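Local coordinates for protein-tyrosine-phosphatase PTP1 (Arabidopsis thaliana, PDB 6KRW), which dephosphorylates phosphotyrosine in proteins, acting on and probably inhibiting the MAP kinase MPK6 and modulating plant defence, at residues I95-S98 with S102-Q105; Q105-Q110 with I125-P130; W121-Q126 with P232-C237. All coordinates share one frame; numbering follows the deposited sequence.

Interaction 1 of 3, residues I95-S98 with S102-Q105; sequences IKTS and SISQ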
ATOM      1  N   ILE A  95       8.097  -2.336  -1.917  1.00 14.85           N
ATOM      2  CA  ILE A  95       8.140  -0.974  -2.457  1.00 14.82           C
ATOM      3  C   ILE A  95       9.013  -0.168  -1.540  1.00 15.92           C
ATOM      4  O   ILE A  95       8.657   0.068  -0.382  1.00 17.02           O
ATOM      5  CB  ILE A  95       6.734  -0.361  -2.605  1.00 15.43           C
ATOM      6  CG1 ILE A  95       5.749  -1.312  -3.263  1.00 15.67           C
ATOM      7  CG2 ILE A  95       6.814   0.975  -3.311  1.00 17.89           C
ATOM      8  CD1 ILE A  95       6.119  -1.733  -4.662  1.00 16.22           C
ATOM      9  N   LYS A  96      10.179   0.245  -2.033  1.00 17.44           N
ATOM     10  CA  LYS A  96      11.195   0.915  -1.208  1.00 18.01           C
ATOM     11  C   LYS A  96      11.891   1.944  -2.087  1.00 18.32           C
ATOM     12  O   LYS A  96      12.460   1.563  -3.103  1.00 22.42           O
ATOM     13  CB  LYS A  96      12.154  -0.101  -0.591  1.00 21.96           C
ATOM     14  CG  LYS A  96      13.241   0.478   0.288  1.00 27.00           C
ATOM     15  CD  LYS A  96      14.108  -0.585   0.924  1.00 26.34           C
ATOM     16  CE  LYS A  96      15.114   0.014   1.882  1.00 30.05           C
ATOM     17  NZ  LYS A  96      15.988  -1.015   2.497  1.00 34.83           N
ATOM     18  N   THR A  97      11.897   3.192  -1.686  1.00 18.89           N
ATOM     19  CA  THR A  97      12.504   4.287  -2.464  1.00 23.15           C
ATOM     20  C   THR A  97      13.808   4.734  -1.802  1.00 26.22           C
ATOM     21  O   THR A  97      14.629   5.326  -2.467  1.00 31.75           O
ATOM     22  CB  THR A  97      11.539   5.463  -2.583  1.00 24.95           C
ATOM     23  OG1 THR A  97      11.298   5.959  -1.256  1.00 25.48           O
ATOM     24  CG2 THR A  97      10.243   5.065  -3.241  1.00 27.11           C
ATOM     25  N   SER A  98      13.967   4.506  -0.517  1.00 25.62           N
ATOM     26  CA  SER A  98      14.995   5.197   0.297  1.00 29.04           C
ATOM     27  C   SER A  98      15.475   4.277   1.410  1.00 35.41           C
ATOM     28  O   SER A  98      14.749   3.363   1.783  1.00 35.56           O
ATOM     29  CB  SER A  98      14.509   6.489   0.914  1.00 44.38           C
ATOM     30  OG  SER A  98      13.541   7.186   0.140  1.00 43.73           O
ATOM     31  N   SER A 102      13.300   7.560   8.423  1.00 35.80           N
ATOM     32  CA  SER A 102      12.134   8.484   8.383  1.00 31.51           C
ATOM     33  C   SER A 102      11.198   8.152   7.220  1.00 28.55           C
ATOM     34  O   SER A 102      10.182   8.835   7.100  1.00 35.64           O
ATOM     35  CB  SER A 102      12.586   9.920   8.307  1.00 45.90           C
ATOM     36  OG  SER A 102      13.452  10.227   9.385  1.00 56.76           O
ATOM     37  N   ILE A 103      11.555   7.187   6.362  1.00 28.05           N
ATOM     38  CA  ILE A 103      10.761   6.869   5.143  1.00 23.54           C
ATOM     39  C   ILE A 103      10.310   5.411   5.215  1.00 23.74           C
ATOM     40  O   ILE A 103      11.168   4.520   5.274  1.00 25.82           O
ATOM     41  CB  ILE A 103      11.561   7.216   3.877  1.00 23.99           C
ATOM     42  CG1 ILE A 103      12.002   8.682   3.923  1.00 28.46           C
ATOM     43  CG2 ILE A 103      10.719   6.895   2.655  1.00 23.38           C
ATOM     44  CD1 ILE A 103      12.980   9.064   2.883  1.00 32.12           C
ATOM     45  N   SER A 104       8.988   5.192   5.262  1.00 22.99           N
ATOM     46  CA  SER A 104       8.388   3.844   5.310  1.00 21.44           C
ATOM     47  C   SER A 104       8.712   3.069   4.031  1.00 19.46           C
ATOM     48  O   SER A 104       8.742   3.664   2.927  1.00 21.56           O
ATOM     49  CB  SER A 104       6.899   3.892   5.463  1.00 22.86           C
ATOM     50  OG  SER A 104       6.513   4.717   6.575  1.00 24.47           O
ATOM     51  N   GLN A 105       8.833   1.765   4.200  1.00 19.98           N
ATOM     52  CA  GLN A 105       8.781   0.831   3.073  1.00 18.47           C
ATOM     53  C   GLN A 105       7.421   0.142   3.116  1.00 18.73           C
ATOM     54  O   GLN A 105       6.798   0.050   4.229  1.00 21.78           O
ATOM     55  CB  GLN A 105       9.960  -0.134   3.118  1.00 22.33           C
ATOM     56  CG  GLN A 105       9.940  -1.132   4.238  1.00 28.67           C
ATOM     57  CD  GLN A 105      11.217  -1.933   4.340  1.00 33.09           C
ATOM     58  OE1 GLN A 105      11.945  -2.125   3.339  1.00 30.54           O
ATOM     59  NE2 GLN A 105      11.477  -2.440   5.542  1.00 34.21           N
TER
HETATM   60  O   HOH W   1      14.487  -3.189   3.399  1.00 33.03           O
HETATM   61  O   HOH W   2      10.929   3.489   1.026  1.00 34.83           O

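Interaction 2 of 3, residues Q105-Q110 with I125-P130; sequences QFIATQ and IQQHCP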
ATOM      1  N   GLN A 105       8.833   1.765   4.200  1.00 19.98           N
ATOM      2  CA  GLN A 105       8.781   0.831   3.073  1.00 18.47           C
ATOM      3  C   GLN A 105       7.421   0.142   3.116  1.00 18.73           C
ATOM      4  O   GLN A 105       6.798   0.050   4.229  1.00 21.78           O
ATOM      5  CB  GLN A 105       9.960  -0.134   3.118  1.00 22.33           C
ATOM      6  CG  GLN A 105       9.940  -1.132   4.238  1.00 28.67           C
ATOM      7  CD  GLN A 105      11.217  -1.933   4.340  1.00 33.09           C
ATOM      8  OE1 GLN A 105      11.945  -2.125   3.339  1.00 30.54           O
ATOM      9  NE2 GLN A 105      11.477  -2.440   5.542  1.00 34.21           N
ATOM     10  N   PHE A 106       6.964  -0.289   1.970  1.00 17.30           N
ATOM     11  CA  PHE A 106       5.658  -0.956   1.835  1.00 17.34           C
ATOM     12  C   PHE A 106       5.808  -2.348   1.276  1.00 16.90           C
ATOM     13  O   PHE A 106       6.729  -2.646   0.501  1.00 18.60           O
ATOM     14  CB  PHE A 106       4.699  -0.176   0.944  1.00 17.47           C
ATOM     15  CG  PHE A 106       4.692   1.301   1.189  1.00 17.04           C
ATOM     16  CD1 PHE A 106       5.534   2.150   0.499  1.00 19.81           C
ATOM     17  CD2 PHE A 106       3.809   1.864   2.105  1.00 19.92           C
ATOM     18  CE1 PHE A 106       5.538   3.512   0.716  1.00 20.15           C
ATOM     19  CE2 PHE A 106       3.787   3.234   2.308  1.00 21.05           C
ATOM     20  CZ  PHE A 106       4.646   4.066   1.621  1.00 19.88           C
ATOM     21  N   ILE A 107       4.869  -3.200   1.601  1.00 16.10           N
ATOM     22  CA  ILE A 107       4.551  -4.421   0.850  1.00 15.93           C
ATOM     23  C   ILE A 107       3.255  -4.203   0.102  1.00 17.11           C
ATOM     24  O   ILE A 107       2.189  -4.091   0.761  1.00 18.60           O
ATOM     25  CB  ILE A 107       4.559  -5.676   1.711  1.00 17.19           C
ATOM     26  CG1 ILE A 107       5.967  -5.964   2.231  1.00 18.31           C
ATOM     27  CG2 ILE A 107       4.009  -6.851   0.940  1.00 18.35           C
ATOM     28  CD1 ILE A 107       6.012  -7.083   3.244  1.00 21.78           C
ATOM     29  N   ALA A 108       3.326  -4.070  -1.207  1.00 16.39           N
ATOM     30  CA  ALA A 108       2.135  -3.945  -2.067  1.00 16.54           C
ATOM     31  C   ALA A 108       1.697  -5.337  -2.434  1.00 17.83           C
ATOM     32  O   ALA A 108       2.510  -6.106  -2.976  1.00 17.65           O
ATOM     33  CB  ALA A 108       2.416  -3.095  -3.271  1.00 16.28           C
ATOM     34  N   THR A 109       0.456  -5.702  -2.104  1.00 18.21           N
ATOM     35  CA  THR A 109       0.017  -7.089  -2.309  1.00 19.13           C
ATOM     36  C   THR A 109      -1.444  -7.107  -2.770  1.00 18.62           C
ATOM     37  O   THR A 109      -2.122  -6.084  -2.659  1.00 20.50           O
ATOM     38  CB  THR A 109       0.285  -7.903  -1.038  1.00 19.53           C
ATOM     39  OG1 THR A 109       0.016  -9.271  -1.290  1.00 21.27           O
ATOM     40  CG2 THR A 109      -0.556  -7.437   0.131  1.00 19.71           C
ATOM     41  N   GLN A 110      -1.889  -8.212  -3.320  1.00 20.68           N
ATOM     42  CA  GLN A 110      -3.289  -8.385  -3.760  1.00 21.01           C
ATOM     43  C   GLN A 110      -4.171  -8.646  -2.539  1.00 22.44           C
ATOM     44  O   GLN A 110      -3.667  -8.986  -1.480  1.00 23.60           O
ATOM     45  CB  GLN A 110      -3.388  -9.556  -4.729  1.00 22.16           C
ATOM     46  CG  GLN A 110      -3.138 -10.883  -4.056  1.00 22.45           C
ATOM     47  CD  GLN A 110      -3.104 -12.049  -5.006  1.00 23.92           C
ATOM     48  OE1 GLN A 110      -3.116 -11.881  -6.227  1.00 23.80           O
ATOM     49  NE2 GLN A 110      -3.136 -13.239  -4.428  1.00 24.21           N
ATOM     50  N   ILE A 125       3.657 -12.108   9.815  1.00 28.74           N
ATOM     51  CA  ILE A 125       4.498 -12.502  10.977  1.00 27.05           C
ATOM     52  C   ILE A 125       5.973 -12.456  10.578  1.00 24.82           C
ATOM     53  O   ILE A 125       6.771 -11.851  11.320  1.00 28.68           O
ATOM     54  CB  ILE A 125       4.076 -13.884  11.491  1.00 30.46           C
ATOM     55  CG1 ILE A 125       2.637 -13.838  12.010  1.00 35.78           C
ATOM     56  CG2 ILE A 125       5.057 -14.379  12.545  1.00 33.54           C
ATOM     57  CD1 ILE A 125       2.075 -15.206  12.353  1.00 37.75           C
ATOM     58  N   GLN A 126       6.333 -13.076   9.451  1.00 27.27           N
ATOM     59  CA  GLN A 126       7.759 -13.196   9.058  1.00 24.01           C
ATOM     60  C   GLN A 126       8.369 -11.816   8.819  1.00 23.87           C
ATOM     61  O   GLN A 126       9.539 -11.626   9.165  1.00 26.66           O
ATOM     62  CB  GLN A 126       7.878 -14.060   7.807  1.00 26.09           C
ATOM     63  CG  GLN A 126       7.615 -15.544   8.057  1.00 28.50           C
ATOM     64  CD  GLN A 126       7.954 -16.396   6.859  1.00 27.16           C
ATOM     65  OE1 GLN A 126       8.434 -15.890   5.839  1.00 27.55           O
ATOM     66  NE2 GLN A 126       7.701 -17.691   6.982  1.00 30.62           N
ATOM     67  N   GLN A 127       7.598 -10.877   8.272  1.00 23.78           N
ATOM     68  CA  GLN A 127       8.093  -9.510   7.963  1.00 24.11           C
ATOM     69  C   GLN A 127       7.793  -8.544   9.120  1.00 24.73           C
ATOM     70  O   GLN A 127       8.173  -7.382   9.033  1.00 25.83           O
ATOM     71  CB  GLN A 127       7.449  -9.037   6.668  1.00 23.52           C
ATOM     72  CG  GLN A 127       7.790  -9.887   5.444  1.00 22.58           C
ATOM     73  CD  GLN A 127       9.271  -9.983   5.195  1.00 21.23           C
ATOM     74  OE1 GLN A 127      10.011  -9.042   5.482  1.00 25.28           O
ATOM     75  NE2 GLN A 127       9.697 -11.132   4.671  1.00 23.37           N
ATOM     76  N   HIS A 128       7.154  -9.023  10.186  1.00 25.39           N
ATOM     77  CA  HIS A 128       6.738  -8.213  11.379  1.00 28.61           C
ATOM     78  C   HIS A 128       6.118  -6.876  10.942  1.00 27.46           C
ATOM     79  O   HIS A 128       6.529  -5.797  11.424  1.00 27.06           O
ATOM     80  CB  HIS A 128       7.890  -8.054  12.384  1.00 30.38           C
ATOM     81  CG  HIS A 128       9.164  -7.504  11.845  1.00 28.30           C
ATOM     82  ND1 HIS A 128       9.360  -6.155  11.668  1.00 30.81           N
ATOM     83  CD2 HIS A 128      10.282  -8.110  11.384  1.00 29.49           C
ATOM     84  CE1 HIS A 128      10.551  -5.947  11.122  1.00 33.77           C
ATOM     85  NE2 HIS A 128      11.145  -7.126  10.970  1.00 33.63           N
ATOM     86  N   CYS A 129       5.128  -6.951  10.060  1.00 25.83           N
ATOM     87  CA  CYS A 129       4.449  -5.744   9.524  1.00 26.44           C
ATOM     88  C   CYS A 129       3.563  -5.152  10.606  1.00 28.61           C
ATOM     89  O   CYS A 129       2.709  -5.858  11.097  1.00 28.53           O
ATOM     90  CB  CYS A 129       3.584  -6.085   8.322  1.00 24.94           C
ATOM     91  SG  CYS A 129       4.555  -6.774   6.956  0.89 24.78           S
ATOM     92  N   PRO A 130       3.757  -3.883  11.016  1.00 26.09           N
ATOM     93  CA  PRO A 130       2.931  -3.316  12.086  1.00 27.39           C
ATOM     94  C   PRO A 130       1.536  -2.841  11.647  1.00 29.83           C
ATOM     95  O   PRO A 130       0.666  -2.644  12.524  1.00 29.76           O
ATOM     96  CB  PRO A 130       3.785  -2.136  12.560  1.00 28.93           C
ATOM     97  CG  PRO A 130       4.525  -1.700  11.323  1.00 31.94           C
ATOM     98  CD  PRO A 130       4.888  -3.011  10.654  1.00 29.56           C
TER

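Interaction 3 of 3, residues W121-Q126 with P232-C237; sequences WEMVIQ and PIIVHC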
ATOM      1  N   TRP A 121      -0.945 -14.203   6.277  1.00 25.28           N
ATOM      2  CA  TRP A 121      -0.614 -13.994   7.696  1.00 26.75           C
ATOM      3  C   TRP A 121       0.797 -14.463   8.006  1.00 24.29           C
ATOM      4  O   TRP A 121       1.434 -13.838   8.869  1.00 27.55           O
ATOM      5  CB  TRP A 121      -1.676 -14.635   8.590  1.00 29.94           C
ATOM      6  CG  TRP A 121      -2.934 -13.827   8.593  1.00 28.83           C
ATOM      7  CD1 TRP A 121      -4.155 -14.193   8.109  1.00 30.08           C
ATOM      8  CD2 TRP A 121      -3.076 -12.496   9.103  1.00 28.62           C
ATOM      9  NE1 TRP A 121      -5.063 -13.180   8.298  1.00 29.73           N
ATOM     10  CE2 TRP A 121      -4.430 -12.129   8.908  1.00 30.27           C
ATOM     11  CE3 TRP A 121      -2.197 -11.587   9.710  1.00 31.03           C
ATOM     12  CZ2 TRP A 121      -4.911 -10.878   9.298  1.00 30.80           C
ATOM     13  CZ3 TRP A 121      -2.676 -10.351  10.094  1.00 31.74           C
ATOM     14  CH2 TRP A 121      -4.013 -10.004   9.874  1.00 32.27           C
ATOM     15  N   GLU A 122       1.270 -15.514   7.320  1.00 28.90           N
ATOM     16  CA  GLU A 122       2.664 -15.968   7.512  1.00 31.10           C
ATOM     17  C   GLU A 122       3.597 -14.832   7.082  1.00 26.99           C
ATOM     18  O   GLU A 122       4.572 -14.559   7.802  1.00 26.16           O
ATOM     19  CB  GLU A 122       2.917 -17.227   6.704  1.00 31.08           C
ATOM     20  CG  GLU A 122       4.295 -17.788   6.939  1.00 33.89           C
ATOM     21  CD  GLU A 122       4.504 -18.498   8.259  1.00 38.62           C
ATOM     22  OE1 GLU A 122       3.542 -19.047   8.775  1.00 45.80           O
ATOM     23  OE2 GLU A 122       5.660 -18.555   8.732  1.00 47.25           O
ATOM     24  N   MET A 123       3.276 -14.163   5.977  1.00 24.19           N
ATOM     25  CA  MET A 123       4.089 -13.005   5.516  1.00 24.34           C
ATOM     26  C   MET A 123       4.064 -11.897   6.582  1.00 21.98           C
ATOM     27  O   MET A 123       5.102 -11.311   6.902  1.00 22.95           O
ATOM     28  CB  MET A 123       3.549 -12.468   4.190  1.00 22.76           C
ATOM     29  CG  MET A 123       4.298 -11.252   3.714  1.00 22.77           C
ATOM     30  SD  MET A 123       3.728 -10.672   2.088  0.96 21.41           S
ATOM     31  CE  MET A 123       2.091 -10.045   2.515  1.00 27.48           C
ATOM     32  N   VAL A 124       2.885 -11.598   7.140  1.00 25.42           N
ATOM     33  CA  VAL A 124       2.758 -10.535   8.180  1.00 25.95           C
ATOM     34  C   VAL A 124       3.687 -10.863   9.351  1.00 23.53           C
ATOM     35  O   VAL A 124       4.390  -9.962   9.842  1.00 27.28           O
ATOM     36  CB  VAL A 124       1.298 -10.413   8.653  1.00 27.15           C
ATOM     37  CG1 VAL A 124       1.192  -9.526   9.875  1.00 31.89           C
ATOM     38  CG2 VAL A 124       0.395  -9.932   7.538  1.00 31.51           C
ATOM     39  N   ILE A 125       3.657 -12.108   9.815  1.00 28.74           N
ATOM     40  CA  ILE A 125       4.498 -12.502  10.977  1.00 27.05           C
ATOM     41  C   ILE A 125       5.973 -12.456  10.578  1.00 24.82           C
ATOM     42  O   ILE A 125       6.771 -11.851  11.320  1.00 28.68           O
ATOM     43  CB  ILE A 125       4.076 -13.884  11.491  1.00 30.46           C
ATOM     44  CG1 ILE A 125       2.637 -13.838  12.010  1.00 35.78           C
ATOM     45  CG2 ILE A 125       5.057 -14.379  12.545  1.00 33.54           C
ATOM     46  CD1 ILE A 125       2.075 -15.206  12.353  1.00 37.75           C
ATOM     47  N   GLN A 126       6.333 -13.076   9.451  1.00 27.27           N
ATOM     48  CA  GLN A 126       7.759 -13.196   9.058  1.00 24.01           C
ATOM     49  C   GLN A 126       8.369 -11.816   8.819  1.00 23.87           C
ATOM     50  O   GLN A 126       9.539 -11.626   9.165  1.00 26.66           O
ATOM     51  CB  GLN A 126       7.878 -14.060   7.807  1.00 26.09           C
ATOM     52  CG  GLN A 126       7.615 -15.544   8.057  1.00 28.50           C
ATOM     53  CD  GLN A 126       7.954 -16.396   6.859  1.00 27.16           C
ATOM     54  OE1 GLN A 126       8.434 -15.890   5.839  1.00 27.55           O
ATOM     55  NE2 GLN A 126       7.701 -17.691   6.982  1.00 30.62           N
ATOM     56  N   PRO A 232       7.737  -3.172   7.306  1.00 24.04           N
ATOM     57  CA  PRO A 232       7.000  -2.694   6.150  1.00 21.67           C
ATOM     58  C   PRO A 232       5.510  -2.496   6.468  1.00 21.57           C
ATOM     59  O   PRO A 232       4.938  -3.246   7.216  1.00 25.84           O
ATOM     60  CB  PRO A 232       7.193  -3.781   5.079  1.00 22.88           C
ATOM     61  CG  PRO A 232       8.338  -4.629   5.580  1.00 26.65           C
ATOM     62  CD  PRO A 232       8.285  -4.518   7.099  1.00 24.62           C
ATOM     63  N   ILE A 233       4.931  -1.476   5.854  0.50 21.56           N
ATOM     64  CA  ILE A 233       3.460  -1.249   5.869  0.50 20.69           C
ATOM     65  C   ILE A 233       2.848  -2.040   4.726  0.50 18.75           C
ATOM     66  O   ILE A 233       3.204  -1.801   3.571  0.50 19.54           O
ATOM     67  CB  ILE A 233       3.128   0.243   5.743  0.50 19.74           C
ATOM     68  CG1 ILE A 233       3.634   1.007   6.961  0.50 20.72           C
ATOM     69  CG2 ILE A 233       1.648   0.452   5.479  0.50 20.35           C
ATOM     70  CD1 ILE A 233       3.567   2.487   6.802  0.50 22.14           C
ATOM     71  N   ILE A 234       1.971  -2.973   5.045  1.00 20.03           N
ATOM     72  CA  ILE A 234       1.203  -3.677   4.008  1.00 18.89           C
ATOM     73  C   ILE A 234       0.170  -2.733   3.437  1.00 20.14           C
ATOM     74  O   ILE A 234      -0.562  -2.125   4.205  1.00 21.73           O
ATOM     75  CB  ILE A 234       0.617  -4.990   4.529  1.00 20.41           C
ATOM     76  CG1 ILE A 234       1.728  -6.000   4.802  1.00 26.63           C
ATOM     77  CG2 ILE A 234      -0.388  -5.536   3.549  1.00 23.66           C
ATOM     78  CD1 ILE A 234       1.264  -7.217   5.584  1.00 27.09           C
ATOM     79  N   VAL A 235       0.092  -2.635   2.133  1.00 18.69           N
ATOM     80  CA  VAL A 235      -0.969  -1.875   1.434  1.00 17.54           C
ATOM     81  C   VAL A 235      -1.584  -2.780   0.406  1.00 17.83           C
ATOM     82  O   VAL A 235      -0.834  -3.394  -0.387  1.00 19.09           O
ATOM     83  CB  VAL A 235      -0.511  -0.549   0.829  1.00 17.83           C
ATOM     84  CG1 VAL A 235      -1.682   0.228   0.274  1.00 19.58           C
ATOM     85  CG2 VAL A 235       0.297   0.290   1.792  1.00 20.22           C
ATOM     86  N   HIS A 236      -2.907  -2.936   0.431  1.00 19.54           N
ATOM     87  CA  HIS A 236      -3.540  -3.808  -0.570  1.00 20.68           C
ATOM     88  C   HIS A 236      -4.903  -3.254  -0.960  1.00 19.97           C
ATOM     89  O   HIS A 236      -5.556  -2.570  -0.144  1.00 23.46           O
ATOM     90  CB  HIS A 236      -3.629  -5.251  -0.095  1.00 20.90           C
ATOM     91  CG  HIS A 236      -4.762  -5.558   0.842  1.00 21.48           C
ATOM     92  ND1 HIS A 236      -5.985  -5.921   0.349  1.00 24.04           N
ATOM     93  CD2 HIS A 236      -4.790  -5.690   2.171  1.00 22.56           C
ATOM     94  CE1 HIS A 236      -6.804  -6.180   1.390  1.00 26.42           C
ATOM     95  NE2 HIS A 236      -6.093  -6.024   2.538  1.00 25.51           N
ATOM     96  N   CYS A 237      -5.326  -3.569  -2.157  1.00 19.35           N
ATOM     97  CA  CYS A 237      -6.712  -3.336  -2.613  1.00 23.36           C
ATOM     98  C   CYS A 237      -7.157  -4.674  -3.185  1.00 24.06           C
ATOM     99  O   CYS A 237      -7.110  -5.662  -2.455  1.00 25.65           O
ATOM    100  CB  CYS A 237      -6.792  -2.148  -3.578  1.00 22.40           C
ATOM    101  SG  CYS A 237      -5.555  -2.145  -4.905  0.98 23.07           S
TER

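Interaction 1 of 3, residues I95-S98 with S102-Q105
Ser98 and Ile103 meet across the loop of a beta hairpin, the connection between the antiparallel neighbours 92-95 and 106-109 at one margin of the central phosphatase sheet. Van der Waals contact is limited: the methyls of Ile103 lie against the two hydroxyls and CB of Ser98. CD1 of Ile103 comes within 3.4 Å of OG of Ser98. Its CG2 lies 3.8 Å from the same Ser98 OG and also reaches OG1 of Thr97. CD1 gets to the serine because CG1 is set beside the backbone N (chi1 -55°) and the next bond is extended. The two hydroxyls under this cover are joined to each other, Thr97 OG1 to Ser98 OG at 2.9 Å, and Thr97 OG1 also holds the amide of Asn252 in helix 242-259. That helix closes over Ile103 with Asn252 and Arg256, while helix 267-277 covers Thr97.

No direct hydrogen bond joins 95-98 to 102-105; water does the bridging. One molecule accepts from Thr97 N and donates to Ser104 O, both at 2.9 Å, so it spans two main chains that have drawn apart beyond the last strand residues. A second links the polar ends of two side chains: it accepts from NZ of the fully extended Lys96 and donates to OE1 of Gln105, at 2.8 Å in each case. The aliphatic part of Lys96 passes obliquely by the glutamine, CD 3.6 Å from OE1, and its ammonium also forms a salt bridge with Glu99. Nearer the sheet, Gln105 CA makes a CA-H...O contact with Ile95 O. A hairpin whose strands splay into a long loop, with one water bridging main chain to main chain where a direct rung is absent, is what this corner of the tyrosine phosphatase fold illustrates.

Interaction 2 of 3, residues Q105-Q110 with I125-P130
Ile107 reaches with a single methyl, CD1, toward Gln127 and Cys129 in the turn that leaves helix 117-126. The isoleucine sits on strand 106-109, and the turn leads into strand 131-134, so the contact lies within a beta-alpha-beta crossover whose two parallel strands are separated in the sheet by strand 233-236. Its two sides differ in burial and not in closeness. On the buried side CD1 of Ile107 rests 4.0 Å from SG of Cys129, a comfortable apolar distance with no sign of strain, and the cysteine side chain is backed in turn by Ile234 of the intervening strand. A nearly straight chi2 (172°) carries this methyl from the strand to the sulfur, across main chains whose nearest CA atoms, those of Ile107 and Cys129, are 8.8 Å apart.

The other side, that of Gln127, is partly exposed. This residue crosses the isoleucine at about a right angle and offers only its aliphatic stem, with CG at the same 4.0 Å and CB at 4.2 Å from Ile107 CD1; the chain then bends at chi2 (-57°), and the amide plays no part in the contact. Beyond it, His128 is exposed. Its positive phi ends the helix in a Schellman motif, one bond of which runs from His128 N to Ile125 O at 3.1 Å, and its ring is tied through ND1 to the carbonyl of Leu230. That turn places Gln127 and Cys129 together before the methyl.

With no hydrogen bond between the two segments and only 82 Å² buried, dispersion and exclusion of water are the forces at work here, whereas the strand itself is held in the sheet by the main-chain bonds of Ile107 to Ile233 and Val235.

Interaction 3 of 3, residues W121-Q126 with P232-C237
Ile234 faces Val124 and Met123 where helix 117-126 packs on strand 233-236, a helix-on-sheet contact of the alpha/beta tyrosine phosphatase fold. From the backbone, CB of Ile234 points at the helix but stands behind the contact surface. There the chain forks: CG2 branches off toward Thr109 on strand 106-109, while CG1, anti to the carbonyl carbon (chi1 -68°), passes the sulfur of Cys129. CD1 at the end carries the contact: it presses on CG2 of Val124 at 3.5 Å, tighter than usual for two methyl groups, and meets CE of Met123 more easily at 4.3 Å. The valine and isoleucine side chains cross at about a right angle. Met123 follows an extended path as far as its sulfur before the turn at chi3 (70°) brings its methyl round to the strand.

All three residues are buried, and the contact is wholly apolar. The strand itself runs straight on into the active-site loop, whose Cys237 forms the phosphocysteine intermediate, well away from the helix. At that junction the ring of His236 is held at both nitrogens: NE2 is hydrogen-bonded to Tyr150 OH, and ND1 donates to Cys237 O at 3.0 Å, with the acceptor close to the ring plane.

The three contacts step from the margin of the central sheet to its interior. Interaction 1 is partly buried and largely polar, with waters bridging the two ends of the loop, whereas interactions 2 and 3 are buried, without hydrogen bonds between their segments, and apolar. Those two share helix 117-126 and its end, and their centres are 3 Å apart: neighbouring parallel strands each send an isoleucine to the same helical unit, Ile107 to the exit turn and Ile234 to the helix body. Gln105 ties all three together, closing the loop of interaction 1, opening the segment of interaction 2 and pairing through its carbonyl with Ile233 of interaction 3.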